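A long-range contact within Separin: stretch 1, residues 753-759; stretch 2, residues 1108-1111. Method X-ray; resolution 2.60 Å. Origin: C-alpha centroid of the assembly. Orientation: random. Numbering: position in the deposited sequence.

Stretch 1, residues 753-759: AGNVISA
Stretch 2, residues 1108-1111: NIST

A single side chain, that of Asn1108, reaches into the first turn of a helix 350 residues earlier in the Separin chain and accepts the one hydrogen bond between the two stretches. The donor is a backbone amide: Ser758 N lies 3.1 Å from Asn1108 OD1, with an angle of 155° at the hydrogen. Amides in the first turn of a helix have no carbonyl of a preceding turn to bind, so a side-chain oxygen from a distant part of the chain can serve instead.

Stretch 1 enters this turn from a loop. Ala753 (phi/psi -107/26) is the first residue to leave the helical conformation of a preceding helix and takes no part in the contact. Gly754 follows at 61/32, a positive phi that favours glycine, and Asn755 at -111/71 occupies the N-cap position of the next helix, though its side chain makes no capping bond. From Val756 onward the backbone is helical, with phi near -62° throughout and psi from -60° to -32°; the first turn closes with Ala759 N donating to Asn755 O at 3.0 Å. In stretch 2, Asn1108 has psi 80°, Ile1109 lies at -56/169 and Ser1110 is extended at -169/161. Ser1110 in turn is an N-cap residue without a side-chain capping bond, and Thr1111 (-47/-25) begins a helix beyond the contact.

Two CA pairs set the register: Ile757 and Asn1108 CA atoms are 5.6 Å apart, those of Gly754 and Ser1110 6.7 Å. As stretch 1 advances, its neighbours on stretch 2 therefore run backward, so the two segments pass in opposite senses.

The CA-to-CB bond of Asn1108 points sideways, but the end of its side chain comes nearer, with chi1 between wells at -141° and chi2 at 27°. Asn1108 contributes the largest covered area, 97 Å² of the 259 Å² buried in total. Its OD1 also lies 3.1 Å from Ile757 CB, a tight approach beside the hydrogen bond. Ile757 (chi1 m, chi2 m) directs its CA-to-CB bond toward stretch 2, and its CG1 is 4.5 Å from Ile1109 N. Ser758, chi1 p, places OG 3.4 Å from Asn1108 ND2. The Asn755 side chain is modelled with chi1 m and chi2 8°, its CG 3.1 Å from Asn1108 ND2; its amide is probably turned over, so the polar pairing here remains open.

At the other end the contact is looser. Ser1110, chi1 t, points its CA-to-CB bond toward stretch 1 and brings OG to 3.6 Å from Gly754 O. Gly754 has no side chain; an ideal CB would point toward stretch 2 and sit 4.0 Å from Ser1110 OG. Ile1109, chi1 p and chi2 off-well at 117°, sends its CA-to-CB bond sideways, and its side chain comes no nearer to stretch 1 than 4.8 Å, from Ile1109 CG1 to Ile757 CG1.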

ATOM      1  N   ALA A 753     -12.495  14.169 -12.508  1.00 77.63           N
ATOM      2  CA  ALA A 753     -13.336  15.361 -12.534  1.00 76.63           C
ATOM      3  C   ALA A 753     -12.656  16.553 -13.223  1.00 86.04           C
ATOM      4  O   ALA A 753     -12.977  17.703 -12.922  1.00 87.99           O
ATOM      5  CB  ALA A 753     -13.733  15.743 -11.117  1.00 70.83           C
ATOM      6  N   GLY A 754     -11.713  16.286 -14.131  1.00 81.70           N
ATOM      7  CA  GLY A 754     -11.025  17.345 -14.856  1.00 73.95           C
ATOM      8  C   GLY A 754     -10.220  18.346 -14.022  1.00 84.67           C
ATOM      9  O   GLY A 754     -10.104  19.527 -14.405  1.00 88.94           O
ATOM     10  N   ASN A 755      -9.655  17.887 -12.898  1.00 79.06           N
ATOM     11  CA  ASN A 755      -8.762  18.714 -12.067  1.00 76.16           C
ATOM     12  C   ASN A 755      -7.320  18.241 -12.113  1.00 73.77           C
ATOM     13  O   ASN A 755      -6.794  17.707 -11.132  1.00 75.92           O
ATOM     14  CB  ASN A 755      -9.230  18.731 -10.619  1.00 78.74           C
ATOM     15  CG  ASN A 755     -10.449  19.566 -10.431  1.00 80.57           C
ATOM     16  OD1 ASN A 755     -11.048  20.023 -11.405  1.00 89.57           O
ATOM     17  ND2 ASN A 755     -10.836  19.780  -9.184  1.00 79.68           N
ATOM     18  N   VAL A 756      -6.688  18.456 -13.255  1.00 69.52           N
ATOM     19  CA  VAL A 756      -5.395  17.878 -13.533  1.00 64.59           C
ATOM     20  C   VAL A 756      -4.356  18.354 -12.551  1.00 67.59           C
ATOM     21  O   VAL A 756      -3.616  17.542 -12.010  1.00 68.48           O
ATOM     22  CB  VAL A 756      -4.949  18.196 -14.958  1.00 62.18           C
ATOM     23  CG1 VAL A 756      -3.520  17.745 -15.185  1.00 54.44           C
ATOM     24  CG2 VAL A 756      -5.882  17.519 -15.935  1.00 65.48           C
ATOM     25  N   ILE A 757      -4.321  19.657 -12.293  1.00 69.99           N
ATOM     26  CA  ILE A 757      -3.277  20.223 -11.442  1.00 72.21           C
ATOM     27  C   ILE A 757      -3.308  19.659 -10.029  1.00 72.53           C
ATOM     28  O   ILE A 757      -2.335  19.065  -9.560  1.00 70.22           O
ATOM     29  CB  ILE A 757      -3.379  21.752 -11.335  1.00 74.87           C
ATOM     30  CG1 ILE A 757      -3.329  22.393 -12.727  1.00 76.29           C
ATOM     31  CG2 ILE A 757      -2.276  22.295 -10.411  1.00 71.81           C
ATOM     32  CD1 ILE A 757      -2.111  21.997 -13.514  1.00 69.64           C
ATOM     33  N   SER A 758      -4.428  19.849  -9.349  1.00 71.81           N
ATOM     34  CA  SER A 758      -4.534  19.416  -7.973  1.00 70.86           C
ATOM     35  C   SER A 758      -4.396  17.879  -7.880  1.00 70.12           C
ATOM     36  O   SER A 758      -3.844  17.368  -6.917  1.00 66.90           O
ATOM     37  CB  SER A 758      -5.846  19.925  -7.356  1.00 60.55           C
ATOM     38  OG  SER A 758      -6.959  19.275  -7.926  1.00 66.47           O
ATOM     39  N   ALA A 759      -4.843  17.143  -8.894  1.00 71.17           N
ATOM     40  CA  ALA A 759      -4.592  15.696  -8.908  1.00 66.29           C
ATOM     41  C   ALA A 759      -3.093  15.390  -8.947  1.00 65.96           C
ATOM     42  O   ALA A 759      -2.630  14.452  -8.314  1.00 66.91           O
ATOM     43  CB  ALA A 759      -5.285  15.034 -10.078  1.00 64.10           C
ATOM     44  N   ASN A1108      -6.082  25.945 -10.525  1.00 83.54           N
ATOM     45  CA  ASN A1108      -6.634  24.732 -11.115  1.00 88.19           C
ATOM     46  C   ASN A1108      -7.427  25.031 -12.382  1.00 92.94           C
ATOM     47  O   ASN A1108      -8.661  25.109 -12.360  1.00 95.52           O
ATOM     48  CB  ASN A1108      -7.523  24.007 -10.101  1.00 93.17           C
ATOM     49  CG  ASN A1108      -7.374  22.487 -10.161  1.00 85.95           C
ATOM     50  OD1 ASN A1108      -6.331  21.960 -10.557  1.00 83.04           O
ATOM     51  ND2 ASN A1108      -8.426  21.778  -9.768  1.00 82.13           N
ATOM     52  N   ILE A1109      -6.709  25.205 -13.488  1.00 92.18           N
ATOM     53  CA  ILE A1109      -7.303  25.471 -14.797  1.00 81.96           C
ATOM     54  C   ILE A1109      -8.312  24.405 -15.206  1.00 80.36           C
ATOM     55  O   ILE A1109      -8.378  23.353 -14.585  1.00 90.16           O
ATOM     56  CB  ILE A1109      -6.209  25.531 -15.887  1.00 81.70           C
ATOM     57  CG1 ILE A1109      -5.873  24.133 -16.384  1.00 78.10           C
ATOM     58  CG2 ILE A1109      -4.937  26.154 -15.349  1.00 84.97           C
ATOM     59  CD1 ILE A1109      -6.200  23.944 -17.824  1.00 81.59           C
ATOM     60  N   SER A1110      -9.078  24.673 -16.264  1.00 89.01           N
ATOM     61  CA  SER A1110      -9.858  23.626 -16.952  1.00 92.85           C
ATOM     62  C   SER A1110     -10.442  24.091 -18.303  1.00 89.86           C
ATOM     63  O   SER A1110     -10.587  25.306 -18.547  1.00 81.67           O
ATOM     64  CB  SER A1110     -11.000  23.109 -16.070  1.00 88.35           C
ATOM     65  OG  SER A1110     -11.566  21.939 -16.633  1.00 80.09           O
ATOM     66  N   THR A1111     -10.792  23.098 -19.134  1.00 82.60           N
ATOM     67  CA  THR A1111     -11.299  23.270 -20.501  1.00 89.55           C
ATOM     68  C   THR A1111     -12.399  24.336 -20.632  1.00 88.92           C
ATOM     69  O   THR A1111     -12.573  24.961 -21.684  1.00 84.68           O
ATOM     70  CB  THR A1111     -11.812  21.908 -21.047  1.00 84.48           C
ATOM     71  OG1 THR A1111     -10.734  21.233 -21.706  1.00 79.34           O
ATOM     72  CG2 THR A1111     -12.966  22.074 -22.040  1.00 83.17           C
TER